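Local coordinates for protein peroxide stress regulator PerR, FUR family (Streptococcus pyogenes, PDB 4LMY) that probably regulates peroxide-stress genes as a dimeric, metal-binding transcription factor of the FUR family, at residues B[95-100]-B[112-117]; B[2-7]-B[17-22]. One frame throughout, in Å; residues are numbered along the deposited sequence.

Contact 1 (B[95-100]-B[112-117]); sequences MGHQHV and DFMDVD. With ZN (zinc ion), chain E.
Three first torsions set the zinc-facing side of this hairpin. H97 tucks CG between its own N and C (chi1 65°), H99 places it beside the backbone N (chi1 -59°), and M114 sends CG anti to its own N. Both imidazoles thereby bring NE2 to the zinc ion, the NE2 of H97 lying 2.2 Å from ZN. The M114 chain crosses the H97 ring at about a right angle and bends at chi3, which lays SD over one face, 4.2 Å from the ring centroid: a Met-aromatic contact that packs against a metal ligand.

H99 is fixed from its far edge as well. Its ND1 donates to a water, 2.8 Å from ND1 to the water oxygen, lying in the plane of the ring. That water donates in turn, its oxygen 2.7 Å from D112 OD1, and the same carboxylate oxygen is hydrogen-bonded to S5 OG. Such a second shell orients H99 and may make its zinc-bound nitrogen more electron-rich.

Q98, V100, F113 and D115 project to the other side of the sheet. There V100 and F113 lie side by side, with V100 CB 3.6 Å from F113 CE2. The backbones pair antiparallel, Q98 with D115 and V100 with F113 each forming two hydrogen bonds; the link from D115 N to Q98 O is almost straight (177° at the hydrogen). D115 OD2 then accepts from D117 N at 2.8 Å, an Asx turn leading toward helix 118-129.

Strand 98-104 runs between 110-115 and 140-143, antiparallel to the former and parallel to the latter. Along 110-115, M114 N is hydrogen-bonded to Q128 OE1 of the second subunit; F113 packs on Q128 and D115 on I121, both of that subunit.

Contact 2 (B[2-7]-B[17-22]); sequences DIHSHQ and LEHLRE. With ZN (zinc ion), chain E.
A five-histidine zinc site, consistent with the regulatory metal site of a Fur-family repressor, draws the N-terminal loop against helix 12-22. H4 and H6 supply two of its ligands from the loop and H19 a third from the helix, H97 and H99 being the other two; N15, on the same helix as H19, is also counted among the residues of the metal site.

Coordination carries most of the contact. All three rings bind through NE2, H19 at 2.2 Å from ZN and H4 at the same distance. H4 and H19 reach for the metal tip to tip, whereas H6, its CG beside the backbone N and anti to the carbonyl carbon, meets H19 at about a right angle. The nitrogens crowd together because they share the ion: H6 NE2 and H19 NE2 are 3.0 Å apart without being hydrogen-bonded. The H4 and H19 ring planes stand at 82°, those of H6 and H19 at 76°, and the three imidazoles form an aromatic cluster.

Van der Waals contact is slight, mainly E18 CG against H6 ND1 at 3.6 Å, where E18 and H6 run antiparallel alongside one another.

Polar bonds hold two of the rings. The E22 chain, extended beyond CG, brings OE2 into the H6 ring plane, where H6 ND1 donates to E22 OE2 over a rather long 3.2 Å, from above the carboxylate plane. With zinc on NE2 and a carboxylate accepting from ND1, H6 is probably polarised. Within the helix, E18 OE2 forms a salt bridge with R21 NH1 at 3.4 Å; within the loop, S5 OG accepts from Q7 N in an ST turn. H4 is steadied from its own loop: its ND1 points its N-H nearly along the C=O axis of D2, within the ring plane, with 2.8 Å from ND1 to D2 O.

From the N terminus, the chain first passes through the loop 2-7, turns into helix 12-22 and returns to the metal, so contact 2 closes a short loop between the N-terminal arm and this helix, which packs on helix 29-40 of the presumed DNA-binding part. Contact 1 opens much later, after the 79-82/91-94 hairpin, and closes the hairpin of strands 98-104 and 110-115. The two contacts are in series, neither nested nor crossing. They meet at the shared zinc ion and at a probable S5 OG-D112 OD1 hydrogen bond. Together they join the arm and first helix to the sheet that abuts the second subunit, a link through which metal binding could influence domain orientation.

Contact 1 (B[95-100]-B[112-117])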
ATOM      1  N   MET B  95      -1.451 -13.935   4.393  1.00 39.55           N
ATOM      2  CA  MET B  95      -1.497 -12.539   4.822  1.00 43.05           C
ATOM      3  C   MET B  95      -0.146 -12.055   5.357  1.00 36.65           C
ATOM      4  O   MET B  95      -0.048 -10.982   5.953  1.00 44.32           O
ATOM      5  CB  MET B  95      -2.631 -12.307   5.835  1.00 50.05           C
ATOM      6  CG  MET B  95      -2.286 -12.527   7.308  1.00 55.81           C
ATOM      7  SD  MET B  95      -1.597 -14.145   7.692  1.00 55.16           S
ATOM      8  CE  MET B  95      -2.530 -14.564   9.163  1.00 54.19           C
ATOM      9  N   GLY B  96       0.894 -12.849   5.112  1.00 37.65           N
ATOM     10  CA  GLY B  96       2.238 -12.531   5.561  1.00 35.42           C
ATOM     11  C   GLY B  96       2.731 -11.158   5.139  1.00 29.24           C
ATOM     12  O   GLY B  96       2.393 -10.661   4.066  1.00 36.18           O
ATOM     13  N   HIS B  97       3.545 -10.553   5.994  1.00 25.75           N
ATOM     14  CA  HIS B  97       4.041  -9.200   5.780  1.00 24.50           C
ATOM     15  C   HIS B  97       5.257  -9.159   4.859  1.00 25.93           C
ATOM     16  O   HIS B  97       5.764 -10.190   4.416  1.00 25.28           O
ATOM     17  CB  HIS B  97       4.439  -8.599   7.123  1.00 24.63           C
ATOM     18  CG  HIS B  97       5.596  -9.298   7.766  1.00 25.02           C
ATOM     19  ND1 HIS B  97       5.445 -10.434   8.535  1.00 24.99           N
ATOM     20  CD2 HIS B  97       6.923  -9.035   7.737  1.00 22.61           C
ATOM     21  CE1 HIS B  97       6.631 -10.833   8.959  1.00 21.32           C
ATOM     22  NE2 HIS B  97       7.545 -10.005   8.490  1.00 26.82           N
ATOM     23  N   GLN B  98       5.729  -7.950   4.586  1.00 25.21           N
ATOM     24  CA  GLN B  98       6.971  -7.762   3.853  1.00 23.06           C
ATOM     25  C   GLN B  98       7.736  -6.609   4.489  1.00 19.91           C
ATOM     26  O   GLN B  98       7.258  -5.984   5.438  1.00 22.81           O
ATOM     27  CB  GLN B  98       6.694  -7.454   2.381  1.00 23.34           C
ATOM     28  CG  GLN B  98       6.064  -6.096   2.162  1.00 24.92           C
ATOM     29  CD  GLN B  98       6.033  -5.690   0.707  1.00 31.00           C
ATOM     30  OE1 GLN B  98       5.306  -4.780   0.331  1.00 34.56           O
ATOM     31  NE2 GLN B  98       6.834  -6.352  -0.119  1.00 24.90           N
ATOM     32  N   HIS B  99       8.914  -6.319   3.958  1.00 21.07           N
ATOM     33  CA  HIS B  99       9.710  -5.213   4.468  1.00 21.84           C
ATOM     34  C   HIS B  99      10.144  -4.302   3.333  1.00 21.17           C
ATOM     35  O   HIS B  99      10.719  -4.754   2.345  1.00 24.25           O
ATOM     36  CB  HIS B  99      10.911  -5.735   5.253  1.00 22.05           C
ATOM     37  CG  HIS B  99      10.527  -6.602   6.409  1.00 22.78           C
ATOM     38  ND1 HIS B  99      10.434  -6.126   7.698  1.00 25.16           N
ATOM     39  CD2 HIS B  99      10.172  -7.908   6.462  1.00 25.24           C
ATOM     40  CE1 HIS B  99      10.058  -7.107   8.501  1.00 29.43           C
ATOM     41  NE2 HIS B  99       9.889  -8.197   7.774  1.00 22.13           N
ATOM     42  N   VAL B 100       9.855  -3.014   3.494  1.00 18.70           N
ATOM     43  CA  VAL B 100      10.030  -2.024   2.441  1.00 19.73           C
ATOM     44  C   VAL B 100      11.040  -0.963   2.865  1.00 17.78           C
ATOM     45  O   VAL B 100      11.038  -0.516   4.009  1.00 18.39           O
ATOM     46  CB  VAL B 100       8.682  -1.336   2.124  1.00 19.79           C
ATOM     47  CG1 VAL B 100       8.831  -0.293   1.016  1.00 19.99           C
ATOM     48  CG2 VAL B 100       7.630  -2.376   1.758  1.00 25.25           C
ATOM     49  N   ASP B 112      14.207   0.698   6.847  1.00 25.48           N
ATOM     50  CA  ASP B 112      13.160  -0.199   6.375  1.00 25.27           C
ATOM     51  C   ASP B 112      12.033  -0.302   7.391  1.00 26.50           C
ATOM     52  O   ASP B 112      12.232  -0.058   8.582  1.00 26.74           O
ATOM     53  CB  ASP B 112      13.722  -1.584   6.039  1.00 26.88           C
ATOM     54  CG  ASP B 112      14.377  -2.256   7.228  1.00 34.24           C
ATOM     55  OD1 ASP B 112      13.667  -2.952   7.981  1.00 30.11           O
ATOM     56  OD2 ASP B 112      15.602  -2.090   7.404  1.00 34.46           O
ATOM     57  N   PHE B 113      10.844  -0.648   6.910  1.00 22.63           N
ATOM     58  CA  PHE B 113       9.684  -0.806   7.777  1.00 22.73           C
ATOM     59  C   PHE B 113       8.874  -2.039   7.387  1.00 24.25           C
ATOM     60  O   PHE B 113       9.010  -2.564   6.279  1.00 22.69           O
ATOM     61  CB  PHE B 113       8.806   0.452   7.754  1.00 25.80           C
ATOM     62  CG  PHE B 113       8.134   0.708   6.431  1.00 22.45           C
ATOM     63  CD1 PHE B 113       6.808   0.362   6.236  1.00 24.34           C
ATOM     64  CD2 PHE B 113       8.827   1.300   5.387  1.00 23.70           C
ATOM     65  CE1 PHE B 113       6.183   0.597   5.023  1.00 27.50           C
ATOM     66  CE2 PHE B 113       8.208   1.539   4.170  1.00 25.68           C
ATOM     67  CZ  PHE B 113       6.887   1.188   3.990  1.00 28.76           C
ATOM     68  N   MET B 114       8.034  -2.498   8.307  1.00 20.93           N
ATOM     69  CA  MET B 114       7.207  -3.674   8.072  1.00 22.58           C
ATOM     70  C   MET B 114       5.891  -3.287   7.430  1.00 23.45           C
ATOM     71  O   MET B 114       5.169  -2.433   7.945  1.00 24.39           O
ATOM     72  CB  MET B 114       6.923  -4.390   9.387  1.00 24.03           C
ATOM     73  CG  MET B 114       6.231  -5.728   9.220  1.00 25.02           C
ATOM     74  SD  MET B 114       6.106  -6.612  10.784  1.00 32.66           S
ATOM     75  CE  MET B 114       4.486  -6.096  11.350  1.00 37.31           C
ATOM     76  N   ASP B 115       5.573  -3.932   6.314  1.00 25.16           N
ATOM     77  CA  ASP B 115       4.361  -3.618   5.572  1.00 24.45           C
ATOM     78  C   ASP B 115       3.408  -4.805   5.464  1.00 24.42           C
ATOM     79  O   ASP B 115       3.833  -5.933   5.227  1.00 26.13           O
ATOM     80  CB  ASP B 115       4.722  -3.138   4.171  1.00 23.66           C
ATOM     81  CG  ASP B 115       3.527  -3.106   3.248  1.00 29.31           C
ATOM     82  OD1 ASP B 115       3.440  -3.972   2.355  1.00 30.76           O
ATOM     83  OD2 ASP B 115       2.666  -2.225   3.432  1.00 27.43           O
ATOM     84  N   VAL B 116       2.117  -4.535   5.632  1.00 33.55           N
ATOM     85  CA  VAL B 116       1.079  -5.534   5.394  1.00 36.02           C
ATOM     86  C   VAL B 116       0.075  -5.021   4.362  1.00 32.06           C
ATOM     87  O   VAL B 116      -0.977  -5.625   4.149  1.00 40.28           O
ATOM     88  CB  VAL B 116       0.327  -5.894   6.691  1.00 38.75           C
ATOM     89  CG1 VAL B 116       1.288  -6.455   7.730  1.00 41.02           C
ATOM     90  CG2 VAL B 116      -0.405  -4.677   7.242  1.00 46.76           C
ATOM     91  N   ASP B 117       0.408  -3.908   3.712  1.00 29.90           N
ATOM     92  CA  ASP B 117      -0.549  -3.219   2.846  1.00 30.36           C
ATOM     93  C   ASP B 117      -0.436  -3.554   1.356  1.00 31.14           C
ATOM     94  O   ASP B 117      -1.439  -3.540   0.642  1.00 32.25           O
ATOM     95  CB  ASP B 117      -0.466  -1.703   3.052  1.00 32.06           C
ATOM     96  CG  ASP B 117      -1.082  -1.258   4.367  1.00 41.05           C
ATOM     97  OD1 ASP B 117      -2.164  -1.772   4.721  1.00 35.17           O
ATOM     98  OD2 ASP B 117      -0.485  -0.397   5.048  1.00 36.19           O
TER
HETATM   99 ZN    ZN E 201       9.734 -10.182   8.569  1.00 27.31          ZN
HETATM  100  O   HOH W   1      11.168  -3.654   8.809  1.00 24.64           O

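Contact 2 (B[2-7]-B[17-22])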
ATOM      1  N   ASP B   2       4.594  -9.010  15.232  1.00 58.97           N
ATOM      2  CA  ASP B   2       5.200  -7.850  15.878  1.00 53.80           C
ATOM      3  C   ASP B   2       6.162  -7.119  14.949  1.00 49.72           C
ATOM      4  O   ASP B   2       6.775  -7.727  14.072  1.00 44.90           O
ATOM      5  CB  ASP B   2       5.918  -8.255  17.168  1.00 63.94           C
ATOM      6  CG  ASP B   2       5.017  -8.180  18.385  1.00 76.21           C
ATOM      7  OD1 ASP B   2       4.065  -7.369  18.374  1.00 74.55           O
ATOM      8  OD2 ASP B   2       5.263  -8.927  19.355  1.00 85.03           O
ATOM      9  N   ILE B   3       6.286  -5.812  15.152  1.00 43.92           N
ATOM     10  CA  ILE B   3       7.174  -4.984  14.345  1.00 44.23           C
ATOM     11  C   ILE B   3       8.639  -5.370  14.547  1.00 39.58           C
ATOM     12  O   ILE B   3       9.118  -5.459  15.676  1.00 42.18           O
ATOM     13  CB  ILE B   3       6.970  -3.485  14.652  1.00 40.14           C
ATOM     14  CG1 ILE B   3       5.554  -3.058  14.257  1.00 43.63           C
ATOM     15  CG2 ILE B   3       8.003  -2.640  13.927  1.00 45.93           C
ATOM     16  CD1 ILE B   3       5.272  -1.587  14.475  1.00 39.91           C
ATOM     17  N   HIS B   4       9.340  -5.605  13.442  1.00 33.05           N
ATOM     18  CA  HIS B   4      10.719  -6.079  13.472  1.00 34.70           C
ATOM     19  C   HIS B   4      11.414  -5.716  12.164  1.00 31.38           C
ATOM     20  O   HIS B   4      10.789  -5.175  11.252  1.00 35.33           O
ATOM     21  CB  HIS B   4      10.739  -7.598  13.649  1.00 37.55           C
ATOM     22  CG  HIS B   4      10.157  -8.346  12.490  1.00 32.46           C
ATOM     23  ND1 HIS B   4       8.810  -8.609  12.373  1.00 28.91           N
ATOM     24  CD2 HIS B   4      10.742  -8.887  11.392  1.00 31.37           C
ATOM     25  CE1 HIS B   4       8.588  -9.281  11.256  1.00 23.83           C
ATOM     26  NE2 HIS B   4       9.744  -9.463  10.645  1.00 23.40           N
ATOM     27  N   SER B   5      12.703  -6.028  12.073  1.00 32.09           N
ATOM     28  CA  SER B   5      13.471  -5.774  10.858  1.00 30.74           C
ATOM     29  C   SER B   5      14.477  -6.885  10.580  1.00 36.01           C
ATOM     30  O   SER B   5      14.997  -7.508  11.504  1.00 35.07           O
ATOM     31  CB  SER B   5      14.203  -4.434  10.954  1.00 31.06           C
ATOM     32  OG  SER B   5      15.147  -4.297   9.906  1.00 32.76           O
ATOM     33  N   HIS B   6      14.745  -7.131   9.302  1.00 32.06           N
ATOM     34  CA  HIS B   6      15.783  -8.075   8.907  1.00 32.61           C
ATOM     35  C   HIS B   6      16.951  -7.309   8.304  1.00 31.03           C
ATOM     36  O   HIS B   6      17.844  -7.895   7.687  1.00 31.97           O
ATOM     37  CB  HIS B   6      15.245  -9.089   7.899  1.00 30.93           C
ATOM     38  CG  HIS B   6      13.961  -9.733   8.316  1.00 29.96           C
ATOM     39  ND1 HIS B   6      13.912 -10.850   9.123  1.00 30.11           N
ATOM     40  CD2 HIS B   6      12.675  -9.420   8.030  1.00 27.31           C
ATOM     41  CE1 HIS B   6      12.652 -11.192   9.321  1.00 31.52           C
ATOM     42  NE2 HIS B   6      11.880 -10.341   8.667  1.00 29.38           N
ATOM     43  N   GLN B   7      16.921  -5.991   8.485  1.00 32.11           N
ATOM     44  CA  GLN B   7      17.966  -5.088   8.009  1.00 32.26           C
ATOM     45  C   GLN B   7      18.139  -5.099   6.489  1.00 29.35           C
ATOM     46  O   GLN B   7      19.221  -4.810   5.978  1.00 31.81           O
ATOM     47  CB  GLN B   7      19.299  -5.353   8.723  1.00 42.24           C
ATOM     48  CG  GLN B   7      19.307  -4.960  10.199  1.00 42.91           C
ATOM     49  CD  GLN B   7      18.500  -5.907  11.066  1.00 39.62           C
ATOM     50  OE1 GLN B   7      18.682  -7.122  11.011  1.00 45.62           O
ATOM     51  NE2 GLN B   7      17.596  -5.355  11.866  1.00 41.57           N
ATOM     52  N   LEU B  17      10.735 -16.987   3.640  1.00 22.68           N
ATOM     53  CA  LEU B  17      11.942 -17.800   3.612  1.00 26.46           C
ATOM     54  C   LEU B  17      12.938 -17.351   4.675  1.00 26.69           C
ATOM     55  O   LEU B  17      13.552 -18.180   5.346  1.00 29.12           O
ATOM     56  CB  LEU B  17      12.593 -17.765   2.228  1.00 25.94           C
ATOM     57  CG  LEU B  17      11.772 -18.347   1.076  1.00 28.94           C
ATOM     58  CD1 LEU B  17      12.647 -18.555  -0.158  1.00 26.48           C
ATOM     59  CD2 LEU B  17      11.100 -19.647   1.495  1.00 33.57           C
ATOM     60  N   GLU B  18      13.090 -16.039   4.834  1.00 24.12           N
ATOM     61  CA  GLU B  18      13.993 -15.499   5.847  1.00 27.23           C
ATOM     62  C   GLU B  18      13.569 -15.909   7.256  1.00 25.89           C
ATOM     63  O   GLU B  18      14.396 -16.348   8.054  1.00 31.87           O
ATOM     64  CB  GLU B  18      14.090 -13.974   5.738  1.00 29.96           C
ATOM     65  CG  GLU B  18      14.969 -13.322   6.800  1.00 33.08           C
ATOM     66  CD  GLU B  18      16.437 -13.706   6.681  1.00 44.35           C
ATOM     67  OE1 GLU B  18      17.174 -13.546   7.678  1.00 46.81           O
ATOM     68  OE2 GLU B  18      16.859 -14.158   5.595  1.00 41.03           O
ATOM     69  N   HIS B  19      12.280 -15.774   7.549  1.00 25.52           N
ATOM     70  CA  HIS B  19      11.735 -16.178   8.842  1.00 24.67           C
ATOM     71  C   HIS B  19      11.931 -17.673   9.085  1.00 27.90           C
ATOM     72  O   HIS B  19      12.300 -18.088  10.184  1.00 29.81           O
ATOM     73  CB  HIS B  19      10.249 -15.830   8.940  1.00 24.28           C
ATOM     74  CG  HIS B  19       9.979 -14.392   9.261  1.00 26.10           C
ATOM     75  ND1 HIS B  19       9.596 -13.971  10.518  1.00 31.14           N
ATOM     76  CD2 HIS B  19      10.029 -13.280   8.492  1.00 25.23           C
ATOM     77  CE1 HIS B  19       9.427 -12.661  10.509  1.00 31.24           C
ATOM     78  NE2 HIS B  19       9.681 -12.217   9.292  1.00 22.19           N
ATOM     79  N   LEU B  20      11.678 -18.477   8.056  1.00 25.66           N
ATOM     80  CA  LEU B  20      11.829 -19.927   8.170  1.00 31.73           C
ATOM     81  C   LEU B  20      13.288 -20.340   8.368  1.00 36.83           C
ATOM     82  O   LEU B  20      13.577 -21.238   9.159  1.00 37.10           O
ATOM     83  CB  LEU B  20      11.231 -20.641   6.954  1.00 28.58           C
ATOM     84  CG  LEU B  20       9.711 -20.563   6.794  1.00 27.62           C
ATOM     85  CD1 LEU B  20       9.243 -21.468   5.663  1.00 29.31           C
ATOM     86  CD2 LEU B  20       9.002 -20.902   8.094  1.00 33.43           C
ATOM     87  N   ARG B  21      14.199 -19.687   7.649  1.00 36.08           N
ATOM     88  CA  ARG B  21      15.629 -19.935   7.819  1.00 35.80           C
ATOM     89  C   ARG B  21      16.060 -19.605   9.241  1.00 44.19           C
ATOM     90  O   ARG B  21      16.825 -20.350   9.856  1.00 41.23           O
ATOM     91  CB  ARG B  21      16.457 -19.099   6.842  1.00 38.68           C
ATOM     92  CG  ARG B  21      16.431 -19.571   5.403  1.00 40.15           C
ATOM     93  CD  ARG B  21      17.469 -18.823   4.577  1.00 47.64           C
ATOM     94  NE  ARG B  21      17.114 -18.778   3.163  1.00 56.90           N
ATOM     95  CZ  ARG B  21      16.617 -17.709   2.551  1.00 49.01           C
ATOM     96  NH1 ARG B  21      16.420 -16.581   3.225  1.00 42.45           N
ATOM     97  NH2 ARG B  21      16.321 -17.765   1.260  1.00 44.16           N
ATOM     98  N   GLU B  22      15.566 -18.481   9.751  1.00 51.13           N
ATOM     99  CA  GLU B  22      15.861 -18.052  11.115  1.00 55.67           C
ATOM    100  C   GLU B  22      15.485 -19.128  12.129  1.00 58.03           C
ATOM    101  O   GLU B  22      16.140 -19.275  13.161  1.00 58.45           O
ATOM    102  CB  GLU B  22      15.125 -16.748  11.441  1.00 56.55           C
ATOM    103  CG  GLU B  22      15.752 -15.504  10.832  1.00 62.43           C
ATOM    104  CD  GLU B  22      14.910 -14.259  11.051  1.00 67.89           C
ATOM    105  OE1 GLU B  22      13.745 -14.392  11.488  1.00 50.19           O
ATOM    106  OE2 GLU B  22      15.414 -13.146  10.788  1.00 60.03           O
TER
HETATM  107 ZN    ZN E 201       9.734 -10.182   8.569  1.00 27.31          ZN